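Local atomic coordinates of protein Bug27 (Bordetella pertussis, PDB entry 2QPQ), a protein that probably captures a small solute in the periplasm, as a two-lobed, Venus-flytrap binding protein of the Bug family. Residues 132-142 with 176-184; 239-247 with 272-280. All coordinates share one frame; numbering follows the deposited sequence.

Interaction 1. Residues 132-142 with 176-184; sequences TYGSCGNGTPQ and QIGLAVVTA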
ATOM      1  N   THR A 132      14.024 -13.112 -11.348  1.00 19.81           N
ATOM      2  CA  THR A 132      12.666 -12.597 -11.453  1.00 19.59           C
ATOM      3  C   THR A 132      12.181 -12.391 -10.040  1.00 19.30           C
ATOM      4  O   THR A 132      12.639 -13.060  -9.120  1.00 19.86           O
ATOM      5  CB  THR A 132      11.766 -13.622 -12.165  1.00 19.64           C
ATOM      6  OG1 THR A 132      11.946 -14.909 -11.536  1.00 22.04           O
ATOM      7  CG2 THR A 132      12.171 -13.740 -13.638  1.00 19.73           C
ATOM      8  N   TYR A 133      11.273 -11.441  -9.860  1.00 19.35           N
ATOM      9  CA  TYR A 133      10.598 -11.271  -8.590  1.00 17.81           C
ATOM     10  C   TYR A 133       9.126 -11.132  -8.845  1.00 17.68           C
ATOM     11  O   TYR A 133       8.716 -10.361  -9.717  1.00 18.71           O
ATOM     12  CB  TYR A 133      11.139 -10.042  -7.853  1.00 17.52           C
ATOM     13  CG  TYR A 133      10.832  -8.662  -8.449  1.00 17.93           C
ATOM     14  CD1 TYR A 133       9.771  -7.904  -7.959  1.00 19.63           C
ATOM     15  CD2 TYR A 133      11.619  -8.109  -9.444  1.00 16.10           C
ATOM     16  CE1 TYR A 133       9.466  -6.656  -8.476  1.00 20.35           C
ATOM     17  CE2 TYR A 133      11.328  -6.823  -9.985  1.00 16.28           C
ATOM     18  CZ  TYR A 133      10.260  -6.119  -9.467  1.00 18.64           C
ATOM     19  OH  TYR A 133       9.958  -4.876  -9.904  1.00 20.40           O
ATOM     20  N   GLY A 134       8.326 -11.863  -8.088  1.00 17.71           N
ATOM     21  CA  GLY A 134       6.872 -11.652  -8.134  1.00 17.28           C
ATOM     22  C   GLY A 134       6.475 -10.373  -7.398  1.00 17.52           C
ATOM     23  O   GLY A 134       7.236  -9.870  -6.572  1.00 18.00           O
ATOM     24  N   SER A 135       5.321  -9.798  -7.743  1.00 17.40           N
ATOM     25  CA  SER A 135       4.730  -8.741  -6.929  1.00 17.65           C
ATOM     26  C   SER A 135       3.236  -8.953  -6.841  1.00 18.05           C
ATOM     27  O   SER A 135       2.716  -9.816  -7.509  1.00 16.99           O
ATOM     28  CB  SER A 135       5.016  -7.342  -7.507  1.00 19.18           C
ATOM     29  OG  SER A 135       4.115  -7.070  -8.562  1.00 19.47           O
ATOM     30  N   CYS A 136       2.572  -8.104  -6.056  1.00 17.63           N
ATOM     31  CA  CYS A 136       1.128  -8.089  -5.852  1.00 19.43           C
ATOM     32  C   CYS A 136       0.378  -7.476  -7.069  1.00 18.15           C
ATOM     33  O   CYS A 136      -0.843  -7.455  -7.087  1.00 17.77           O
ATOM     34  CB  CYS A 136       0.824  -7.310  -4.522  1.00 19.21           C
ATOM     35  SG  CYS A 136       1.585  -8.246  -3.145  1.00 29.28           S
ATOM     36  N   GLY A 137       1.108  -7.026  -8.098  1.00 18.17           N
ATOM     37  CA  GLY A 137       0.466  -6.550  -9.309  1.00 16.96           C
ATOM     38  C   GLY A 137       1.246  -5.470 -10.033  1.00 17.38           C
ATOM     39  O   GLY A 137       2.050  -4.740  -9.457  1.00 17.24           O
ATOM     40  N   ASN A 138       1.008  -5.395 -11.323  1.00 16.89           N
ATOM     41  CA  ASN A 138       1.589  -4.360 -12.159  1.00 17.53           C
ATOM     42  C   ASN A 138       1.152  -2.973 -11.655  1.00 17.42           C
ATOM     43  O   ASN A 138      -0.066  -2.696 -11.510  1.00 16.71           O
ATOM     44  CB  ASN A 138       1.118  -4.619 -13.570  1.00 18.72           C
ATOM     45  CG  ASN A 138       2.016  -4.011 -14.591  1.00 21.53           C
ATOM     46  OD1 ASN A 138       3.221  -3.934 -14.398  1.00 24.88           O
ATOM     47  ND2 ASN A 138       1.434  -3.556 -15.676  1.00 20.45           N
ATOM     48  N   GLY A 139       2.143  -2.126 -11.338  1.00 16.62           N
ATOM     49  CA  GLY A 139       1.878  -0.761 -10.874  1.00 17.30           C
ATOM     50  C   GLY A 139       1.583  -0.678  -9.366  1.00 17.32           C
ATOM     51  O   GLY A 139       1.269   0.393  -8.831  1.00 17.97           O
ATOM     52  N   THR A 140       1.689  -1.794  -8.660  1.00 17.10           N
ATOM     53  CA  THR A 140       1.485  -1.759  -7.197  1.00 17.21           C
ATOM     54  C   THR A 140       2.732  -1.164  -6.502  1.00 17.04           C
ATOM     55  O   THR A 140       3.816  -1.138  -7.074  1.00 15.87           O
ATOM     56  CB  THR A 140       1.217  -3.160  -6.569  1.00 16.84           C
ATOM     57  OG1 THR A 140       2.324  -4.045  -6.848  1.00 17.25           O
ATOM     58  CG2 THR A 140      -0.118  -3.763  -7.084  1.00 17.55           C
ATOM     59  N   PRO A 141       2.574  -0.687  -5.246  1.00 17.28           N
ATOM     60  CA  PRO A 141       3.726  -0.265  -4.486  1.00 18.12           C
ATOM     61  C   PRO A 141       4.765  -1.410  -4.364  1.00 17.60           C
ATOM     62  O   PRO A 141       5.965  -1.148  -4.268  1.00 18.08           O
ATOM     63  CB  PRO A 141       3.114   0.040  -3.101  1.00 17.95           C
ATOM     64  CG  PRO A 141       1.705   0.493  -3.445  1.00 18.38           C
ATOM     65  CD  PRO A 141       1.320  -0.501  -4.497  1.00 17.71           C
ATOM     66  N   GLN A 142       4.302  -2.652  -4.404  1.00 17.13           N
ATOM     67  CA  GLN A 142       5.200  -3.838  -4.285  1.00 17.13           C
ATOM     68  C   GLN A 142       6.028  -3.958  -5.559  1.00 16.91           C
ATOM     69  O   GLN A 142       7.259  -4.070  -5.522  1.00 15.39           O
ATOM     70  CB  GLN A 142       4.375  -5.116  -4.011  1.00 17.36           C
ATOM     71  CG  GLN A 142       3.834  -5.138  -2.583  1.00 18.56           C
ATOM     72  CD  GLN A 142       2.729  -4.098  -2.351  1.00 20.42           C
ATOM     73  OE1 GLN A 142       1.894  -3.902  -3.203  1.00 21.32           O
ATOM     74  NE2 GLN A 142       2.760  -3.402  -1.189  1.00 18.79           N
ATOM     75  N   GLN A 176       7.903 -21.894  -7.324  1.00 23.89           N
ATOM     76  CA  GLN A 176       7.649 -21.683  -8.733  1.00 24.91           C
ATOM     77  C   GLN A 176       8.250 -20.356  -9.138  1.00 23.61           C
ATOM     78  O   GLN A 176       8.506 -20.128 -10.298  1.00 24.56           O
ATOM     79  CB  GLN A 176       6.152 -21.692  -9.065  1.00 26.33           C
ATOM     80  CG  GLN A 176       5.275 -22.598  -8.196  1.00 30.98           C
ATOM     81  CD  GLN A 176       5.487 -24.052  -8.468  1.00 39.01           C
ATOM     82  OE1 GLN A 176       4.979 -24.907  -7.717  1.00 38.47           O
ATOM     83  NE2 GLN A 176       6.253 -24.370  -9.539  1.00 37.43           N
ATOM     84  N   ILE A 177       8.461 -19.470  -8.166  1.00 22.03           N
ATOM     85  CA  ILE A 177       9.250 -18.271  -8.394  1.00 20.23           C
ATOM     86  C   ILE A 177      10.214 -18.147  -7.183  1.00 20.84           C
ATOM     87  O   ILE A 177       9.867 -18.544  -6.053  1.00 21.00           O
ATOM     88  CB  ILE A 177       8.352 -16.980  -8.626  1.00 20.38           C
ATOM     89  CG1 ILE A 177       9.159 -15.885  -9.319  1.00 20.05           C
ATOM     90  CG2 ILE A 177       7.683 -16.499  -7.286  1.00 18.65           C
ATOM     91  CD1 ILE A 177       8.318 -14.768 -10.010  1.00 18.54           C
ATOM     92  N   GLY A 178      11.407 -17.621  -7.435  1.00 20.14           N
ATOM     93  CA  GLY A 178      12.455 -17.570  -6.408  1.00 20.73           C
ATOM     94  C   GLY A 178      12.379 -16.412  -5.428  1.00 20.64           C
ATOM     95  O   GLY A 178      13.093 -16.392  -4.396  1.00 21.47           O
ATOM     96  N   LEU A 179      11.510 -15.454  -5.726  1.00 18.31           N
ATOM     97  CA  LEU A 179      11.496 -14.237  -4.983  1.00 18.46           C
ATOM     98  C   LEU A 179      10.188 -13.490  -5.262  1.00 18.00           C
ATOM     99  O   LEU A 179       9.653 -13.536  -6.382  1.00 17.28           O
ATOM    100  CB  LEU A 179      12.712 -13.385  -5.408  1.00 19.32           C
ATOM    101  CG  LEU A 179      12.749 -11.912  -4.974  1.00 21.15           C
ATOM    102  CD1 LEU A 179      12.953 -11.713  -3.445  1.00 22.39           C
ATOM    103  CD2 LEU A 179      13.794 -11.200  -5.745  1.00 21.36           C
ATOM    104  N   ALA A 180       9.685 -12.809  -4.242  1.00 18.16           N
ATOM    105  CA  ALA A 180       8.579 -11.880  -4.446  1.00 18.05           C
ATOM    106  C   ALA A 180       8.656 -10.716  -3.479  1.00 17.79           C
ATOM    107  O   ALA A 180       9.211 -10.802  -2.372  1.00 17.37           O
ATOM    108  CB  ALA A 180       7.180 -12.611  -4.284  1.00 17.69           C
ATOM    109  N   VAL A 181       8.021  -9.636  -3.892  1.00 16.51           N
ATOM    110  CA  VAL A 181       7.792  -8.511  -3.015  1.00 16.54           C
ATOM    111  C   VAL A 181       6.300  -8.419  -2.717  1.00 16.77           C
ATOM    112  O   VAL A 181       5.478  -8.250  -3.617  1.00 15.98           O
ATOM    113  CB  VAL A 181       8.306  -7.252  -3.661  1.00 17.22           C
ATOM    114  CG1 VAL A 181       8.101  -6.059  -2.718  1.00 16.67           C
ATOM    115  CG2 VAL A 181       9.793  -7.499  -4.012  1.00 16.63           C
ATOM    116  N   VAL A 182       5.951  -8.569  -1.436  1.00 17.07           N
ATOM    117  CA  VAL A 182       4.553  -8.552  -1.058  1.00 18.35           C
ATOM    118  C   VAL A 182       4.429  -7.700   0.211  1.00 18.60           C
ATOM    119  O   VAL A 182       5.431  -7.272   0.784  1.00 18.83           O
ATOM    120  CB  VAL A 182       3.960 -10.006  -0.893  1.00 18.61           C
ATOM    121  CG1 VAL A 182       4.094 -10.805  -2.219  1.00 17.80           C
ATOM    122  CG2 VAL A 182       4.656 -10.764   0.230  1.00 18.59           C
ATOM    123  N   THR A 183       3.214  -7.456   0.665  1.00 19.18           N
ATOM    124  CA  THR A 183       3.066  -6.716   1.903  1.00 20.27           C
ATOM    125  C   THR A 183       3.541  -7.598   3.047  1.00 20.62           C
ATOM    126  O   THR A 183       3.310  -8.832   3.038  1.00 19.46           O
ATOM    127  CB  THR A 183       1.602  -6.350   2.162  1.00 21.32           C
ATOM    128  OG1 THR A 183       0.845  -7.549   2.285  1.00 22.50           O
ATOM    129  CG2 THR A 183       1.029  -5.449   1.046  1.00 22.46           C
ATOM    130  N   ALA A 184       4.192  -6.969   4.024  1.00 21.42           N
ATOM    131  CA  ALA A 184       4.524  -7.627   5.290  1.00 22.82           C
ATOM    132  C   ALA A 184       3.353  -8.388   5.941  1.00 22.90           C
ATOM    133  O   ALA A 184       3.506  -9.517   6.403  1.00 23.48           O
ATOM    134  CB  ALA A 184       5.150  -6.622   6.264  1.00 22.69           C
TER
HETATM  135  O   HOH W   1      12.490 -17.687 -10.031  1.00 27.64           O

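Interaction 2. Residues 239-247 with 272-280; sequences PMAVRQKLY and SDGPEVFQK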
ATOM      1  N   PRO A 239     -15.057  20.976   2.736  1.00 18.31           N
ATOM      2  CA  PRO A 239     -14.445  21.941   3.677  1.00 18.59           C
ATOM      3  C   PRO A 239     -13.611  21.246   4.767  1.00 18.90           C
ATOM      4  O   PRO A 239     -13.871  20.098   5.140  1.00 19.26           O
ATOM      5  CB  PRO A 239     -15.641  22.624   4.309  1.00 19.84           C
ATOM      6  CG  PRO A 239     -16.733  22.490   3.237  1.00 20.28           C
ATOM      7  CD  PRO A 239     -16.526  21.101   2.672  1.00 18.35           C
ATOM      8  N   MET A 240     -12.603  21.945   5.253  1.00 18.30           N
ATOM      9  CA  MET A 240     -11.782  21.423   6.308  1.00 18.65           C
ATOM     10  C   MET A 240     -12.602  21.054   7.521  1.00 18.00           C
ATOM     11  O   MET A 240     -12.296  20.046   8.164  1.00 19.10           O
ATOM     12  CB  MET A 240     -10.670  22.430   6.672  1.00 18.89           C
ATOM     13  CG  MET A 240      -9.645  21.902   7.713  1.00 19.65           C
ATOM     14  SD  MET A 240      -8.813  20.358   7.224  1.00 23.02           S
ATOM     15  CE  MET A 240      -7.577  20.960   6.084  1.00 25.51           C
ATOM     16  N   ALA A 241     -13.638  21.813   7.863  1.00 17.84           N
ATOM     17  CA  ALA A 241     -14.447  21.442   9.069  1.00 18.07           C
ATOM     18  C   ALA A 241     -15.053  20.039   8.940  1.00 18.16           C
ATOM     19  O   ALA A 241     -15.167  19.281   9.934  1.00 18.17           O
ATOM     20  CB  ALA A 241     -15.549  22.453   9.348  1.00 19.64           C
ATOM     21  N   VAL A 242     -15.491  19.714   7.732  1.00 17.76           N
ATOM     22  CA  VAL A 242     -16.007  18.373   7.431  1.00 17.07           C
ATOM     23  C   VAL A 242     -14.879  17.316   7.500  1.00 16.87           C
ATOM     24  O   VAL A 242     -15.021  16.263   8.125  1.00 16.43           O
ATOM     25  CB  VAL A 242     -16.718  18.354   6.041  1.00 18.30           C
ATOM     26  CG1 VAL A 242     -17.187  16.938   5.689  1.00 17.11           C
ATOM     27  CG2 VAL A 242     -17.925  19.365   6.011  1.00 18.92           C
ATOM     28  N   ARG A 243     -13.747  17.597   6.862  1.00 16.81           N
ATOM     29  CA  ARG A 243     -12.571  16.696   6.934  1.00 17.02           C
ATOM     30  C   ARG A 243     -12.147  16.424   8.386  1.00 17.12           C
ATOM     31  O   ARG A 243     -11.796  15.290   8.756  1.00 16.63           O
ATOM     32  CB  ARG A 243     -11.419  17.312   6.139  1.00 16.35           C
ATOM     33  CG  ARG A 243     -11.713  17.348   4.621  1.00 16.37           C
ATOM     34  CD  ARG A 243     -10.737  18.220   3.887  1.00 17.25           C
ATOM     35  NE  ARG A 243      -9.377  17.683   3.942  1.00 13.27           N
ATOM     36  CZ  ARG A 243      -8.295  18.355   3.568  1.00 15.52           C
ATOM     37  NH1 ARG A 243      -8.371  19.622   3.134  1.00 16.38           N
ATOM     38  NH2 ARG A 243      -7.121  17.772   3.656  1.00 13.26           N
ATOM     39  N   GLN A 244     -12.209  17.464   9.212  1.00 17.88           N
ATOM     40  CA  GLN A 244     -11.832  17.352  10.646  1.00 19.60           C
ATOM     41  C   GLN A 244     -12.853  16.566  11.439  1.00 19.64           C
ATOM     42  O   GLN A 244     -12.496  15.752  12.289  1.00 20.00           O
ATOM     43  CB  GLN A 244     -11.581  18.742  11.250  1.00 19.48           C
ATOM     44  CG  GLN A 244     -10.224  19.222  10.811  1.00 21.24           C
ATOM     45  CD  GLN A 244      -9.913  20.655  11.179  1.00 20.52           C
ATOM     46  OE1 GLN A 244     -10.787  21.438  11.589  1.00 21.27           O
ATOM     47  NE2 GLN A 244      -8.654  21.015  11.005  1.00 20.38           N
ATOM     48  N   LYS A 245     -14.118  16.744  11.110  1.00 20.62           N
ATOM     49  CA  LYS A 245     -15.185  15.950  11.737  1.00 22.35           C
ATOM     50  C   LYS A 245     -15.043  14.452  11.443  1.00 20.85           C
ATOM     51  O   LYS A 245     -15.129  13.605  12.349  1.00 19.56           O
ATOM     52  CB  LYS A 245     -16.560  16.488  11.319  1.00 22.73           C
ATOM     53  CG  LYS A 245     -16.867  17.762  12.097  1.00 26.82           C
ATOM     54  CD  LYS A 245     -18.191  18.460  11.735  1.00 29.40           C
ATOM     55  CE  LYS A 245     -18.157  19.139  10.348  1.00 34.98           C
ATOM     56  NZ  LYS A 245     -19.478  18.967   9.690  1.00 40.79           N
ATOM     57  N   LEU A 246     -14.790  14.139  10.174  1.00 18.94           N
ATOM     58  CA  LEU A 246     -14.475  12.783   9.773  1.00 18.27           C
ATOM     59  C   LEU A 246     -13.199  12.248  10.414  1.00 18.42           C
ATOM     60  O   LEU A 246     -13.216  11.137  10.968  1.00 20.48           O
ATOM     61  CB  LEU A 246     -14.394  12.691   8.253  1.00 17.73           C
ATOM     62  CG  LEU A 246     -15.752  12.734   7.522  1.00 17.73           C
ATOM     63  CD1 LEU A 246     -15.449  12.938   6.059  1.00 18.04           C
ATOM     64  CD2 LEU A 246     -16.551  11.439   7.716  1.00 18.12           C
ATOM     65  N   TYR A 247     -12.116  13.027  10.340  1.00 17.95           N
ATOM     66  CA  TYR A 247     -10.876  12.725  10.995  1.00 17.98           C
ATOM     67  C   TYR A 247     -11.109  12.360  12.455  1.00 18.50           C
ATOM     68  O   TYR A 247     -10.619  11.330  12.889  1.00 17.86           O
ATOM     69  CB  TYR A 247      -9.791  13.839  10.861  1.00 18.15           C
ATOM     70  CG  TYR A 247      -8.567  13.445  11.702  1.00 17.59           C
ATOM     71  CD1 TYR A 247      -7.522  12.688  11.146  1.00 15.29           C
ATOM     72  CD2 TYR A 247      -8.502  13.765  13.059  1.00 19.45           C
ATOM     73  CE1 TYR A 247      -6.440  12.274  11.931  1.00 16.27           C
ATOM     74  CE2 TYR A 247      -7.450  13.338  13.841  1.00 18.86           C
ATOM     75  CZ  TYR A 247      -6.430  12.592  13.272  1.00 17.84           C
ATOM     76  OH  TYR A 247      -5.397  12.159  14.053  1.00 18.27           O
ATOM     77  N   SER A 272      -2.119   8.038  12.297  1.00 21.37           N
ATOM     78  CA  SER A 272      -3.307   8.895  12.432  1.00 22.52           C
ATOM     79  C   SER A 272      -2.950  10.241  11.886  1.00 21.04           C
ATOM     80  O   SER A 272      -3.281  11.281  12.481  1.00 21.41           O
ATOM     81  CB  SER A 272      -3.741   9.050  13.918  1.00 23.89           C
ATOM     82  OG  SER A 272      -2.605   9.552  14.631  1.00 30.11           O
ATOM     83  N   ASP A 273      -2.263  10.247  10.745  1.00 19.44           N
ATOM     84  CA  ASP A 273      -1.896  11.516  10.133  1.00 19.16           C
ATOM     85  C   ASP A 273      -3.177  12.170   9.674  1.00 18.67           C
ATOM     86  O   ASP A 273      -4.048  11.519   9.067  1.00 17.77           O
ATOM     87  CB  ASP A 273      -0.947  11.285   8.960  1.00 19.44           C
ATOM     88  CG  ASP A 273       0.218  10.402   9.339  1.00 20.88           C
ATOM     89  OD1 ASP A 273       0.935  10.756  10.289  1.00 23.24           O
ATOM     90  OD2 ASP A 273       0.364   9.318   8.759  1.00 23.09           O
ATOM     91  N   GLY A 274      -3.287  13.466   9.956  1.00 18.18           N
ATOM     92  CA  GLY A 274      -4.532  14.202   9.693  1.00 16.90           C
ATOM     93  C   GLY A 274      -4.632  14.797   8.302  1.00 16.47           C
ATOM     94  O   GLY A 274      -3.763  14.554   7.440  1.00 16.05           O
ATOM     95  N   PRO A 275      -5.700  15.594   8.064  1.00 16.29           N
ATOM     96  CA  PRO A 275      -5.984  16.165   6.750  1.00 16.20           C
ATOM     97  C   PRO A 275      -4.771  16.808   6.065  1.00 17.01           C
ATOM     98  O   PRO A 275      -4.393  16.403   4.942  1.00 17.81           O
ATOM     99  CB  PRO A 275      -7.109  17.160   7.053  1.00 15.38           C
ATOM    100  CG  PRO A 275      -7.874  16.451   8.180  1.00 16.25           C
ATOM    101  CD  PRO A 275      -6.769  15.933   9.043  1.00 15.70           C
ATOM    102  N   GLU A 276      -4.121  17.729   6.753  1.00 17.03           N
ATOM    103  CA  GLU A 276      -2.971  18.437   6.196  1.00 18.90           C
ATOM    104  C   GLU A 276      -1.761  17.545   5.936  1.00 17.97           C
ATOM    105  O   GLU A 276      -1.187  17.572   4.818  1.00 17.32           O
ATOM    106  CB  GLU A 276      -2.595  19.627   7.091  1.00 18.76           C
ATOM    107  CG  GLU A 276      -1.414  20.443   6.574  1.00 21.47           C
ATOM    108  CD  GLU A 276      -1.273  21.806   7.226  1.00 22.91           C
ATOM    109  OE1 GLU A 276      -1.970  22.086   8.247  1.00 25.67           O
ATOM    110  OE2 GLU A 276      -0.454  22.612   6.694  1.00 27.02           O
ATOM    111  N   VAL A 277      -1.371  16.762   6.938  1.00 16.98           N
ATOM    112  CA  VAL A 277      -0.196  15.918   6.809  1.00 18.03           C
ATOM    113  C   VAL A 277      -0.431  14.863   5.705  1.00 17.43           C
ATOM    114  O   VAL A 277       0.463  14.614   4.829  1.00 17.49           O
ATOM    115  CB  VAL A 277       0.147  15.183   8.122  1.00 17.89           C
ATOM    116  CG1 VAL A 277       1.256  14.127   7.858  1.00 17.61           C
ATOM    117  CG2 VAL A 277       0.602  16.201   9.204  1.00 18.46           C
ATOM    118  N   PHE A 278      -1.618  14.253   5.733  1.00 16.29           N
ATOM    119  CA  PHE A 278      -1.878  13.160   4.809  1.00 15.50           C
ATOM    120  C   PHE A 278      -1.938  13.733   3.374  1.00 15.09           C
ATOM    121  O   PHE A 278      -1.411  13.127   2.430  1.00 14.24           O
ATOM    122  CB  PHE A 278      -3.165  12.361   5.215  1.00 16.04           C
ATOM    123  CG  PHE A 278      -3.441  11.127   4.356  1.00 14.75           C
ATOM    124  CD1 PHE A 278      -2.381  10.415   3.752  1.00 15.32           C
ATOM    125  CD2 PHE A 278      -4.732  10.647   4.204  1.00 15.70           C
ATOM    126  CE1 PHE A 278      -2.627   9.281   2.989  1.00 15.28           C
ATOM    127  CE2 PHE A 278      -4.988   9.503   3.433  1.00 15.19           C
ATOM    128  CZ  PHE A 278      -3.919   8.826   2.820  1.00 16.48           C
ATOM    129  N   GLN A 279      -2.584  14.882   3.213  1.00 14.75           N
ATOM    130  CA  GLN A 279      -2.631  15.545   1.905  1.00 15.94           C
ATOM    131  C   GLN A 279      -1.240  15.800   1.357  1.00 17.25           C
ATOM    132  O   GLN A 279      -0.968  15.568   0.164  1.00 17.71           O
ATOM    133  CB  GLN A 279      -3.418  16.872   1.935  1.00 14.56           C
ATOM    134  CG  GLN A 279      -3.582  17.533   0.531  1.00 16.33           C
ATOM    135  CD  GLN A 279      -4.417  16.673  -0.390  1.00 17.54           C
ATOM    136  OE1 GLN A 279      -5.333  16.014   0.067  1.00 20.36           O
ATOM    137  NE2 GLN A 279      -4.082  16.631  -1.671  1.00 18.84           N
ATOM    138  N   LYS A 280      -0.351  16.297   2.220  1.00 18.22           N
ATOM    139  CA  LYS A 280       1.026  16.495   1.797  1.00 18.98           C
ATOM    140  C   LYS A 280       1.697  15.175   1.365  1.00 19.15           C
ATOM    141  O   LYS A 280       2.409  15.147   0.357  1.00 18.67           O
ATOM    142  CB  LYS A 280       1.818  17.195   2.900  1.00 20.32           C
ATOM    143  CG  LYS A 280       3.238  17.709   2.505  1.00 22.38           C
ATOM    144  CD  LYS A 280       3.201  18.887   1.535  1.00 27.19           C
ATOM    145  CE  LYS A 280       4.641  19.391   1.241  1.00 28.29           C
ATOM    146  NZ  LYS A 280       4.716  20.041  -0.096  1.00 33.59           N
TER

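Interaction 1. Residues 132-142 with 176-184
Gly-134 and Ala-180 face each other in a parallel beta bridge, part of the alpha/beta lobe of this Venus-flytrap protein. Gly-134 N donates to Leu-179 O at 2.7 Å, and Val-181 N donates back to Gly-134 O at 2.8 Å; both N-H groups aim nearly straight, at 168°. With no side chain at Gly-134, the backbones approach to 4.1 Å between Gly-134 CA and Ala-180 CA, and the CD1 methyl of Ile-177 reaches over the bare backbone, 3.5 Å from Gly-134 N. Near the start of strand 132-135 a water bridges the segments, accepting from Gly-178 N and bonding Thr-132 OG1.

On the other face Val-181 is wedged in. Its CG1, anti to the backbone N (chi1 -178°), lies 3.5 Å from Gln-142 O, while CG2 approaches the Tyr-133 ring obliquely. Beside it, Leu-179 CD2 rests against Tyr-133 CB. The phenol hydroxyl bonds Glu-147 and His-143 O of the following helix, tying strand to helix.

Val-181 O is buried with no hydrogen-bond partner in the model; the CA-H of Ser-135 meets it, and Gln-142 CB lies 3.3 Å from it. Gln-142 NE2 passes 3.5 Å from Thr-183 CG2 and bonds Gln-228 and Ser-104; a citric acid molecule near this side chain, probably from the crystallisation liquor, may mark the pocket. Within the preceding type II turn, Gly-137 O accepts from Thr-140 N and OG1, and Thr-140 N-caps the helix. Cys-136, disulfide-linked to Cys-165, sets its SG 3.7 Å from Val-182 CG1.

Interaction 2. Residues 239-247 with 272-280
Met-240 opens the contact from the first turn of helix 240-254, its sulfur SD resting 3.6 Å from Pro-275 CB. Proline is well placed there: it follows the N-cap residue Gly-274, where helix 275-296 has no need of its N-H, and its ring offers a compact apolar surface to the neighbouring helix. The two short helical segments run nearly at right angles, 98° between their directions, with axes 11.5 Å apart, and the gap is spanned by the longer side chains of Met-240, Arg-243 and Tyr-247. The methionine chain bends at chi2 and chi3, which folds CE over one face of the Arg-243 guanidinium, 3.3 Å above its plane.

One turn on, the arginine chain runs alongside Pro-275, pointing the other way. Arg-243 NH2 lies 3.5 Å from Pro-275 CB, and Pro-275 O sits at the edge of the guanidinium, near its plane. NE donates to Ala-95 O in strand 93-109, so the arginine ties helix 240-254 to that strand while its edge lies against the start of helix 275-296.

Tyr-247, another turn along, closes the row. With CG anti to the backbone N (chi1 175°), its ring extends across to the end of strand 269-273. The side chains of Tyr-247 and Pro-275 cross at about a right angle, with Tyr-247 CD1 3.9 Å from Pro-275 CD. Gly-274 CA comes within 3.5 Å of Tyr-247 CE1; glycine suits its position by avoiding crowding against the Pro-275 ring. The Tyr-247 OH donates to Ser-272 O at 2.8 Å, and that carbonyl oxygen lies at the ring edge, in plane.

The chemistry is thus mixed: a directional bond between neutral groups anchors the phenol end, the proline packs among thioether, guanidinium and ring, and no salt bridge joins the two segments.

In the fold
Following the chain from its N terminus, interaction 1 comes first: strand 132-135 leads through helix 141-153, strand 158-161 and helix 165-173 before 176-184 returns to pair beside it, closing an alpha/beta loop of 33 residues. Interaction 2 opens only afterwards, and closes a shorter loop from helix 240-254 through helix 257-266 and strand 269-273 into helix 275-296. The two are in series, neither nested nor crossed. The centres of interaction 1 and interaction 2 are about 32 Å apart. They lie on opposite sides of the chain's centre and do not touch. What joins them is the mixed sheet, above all the long strand 93-109, which pairs with both 180-183 and 269-273.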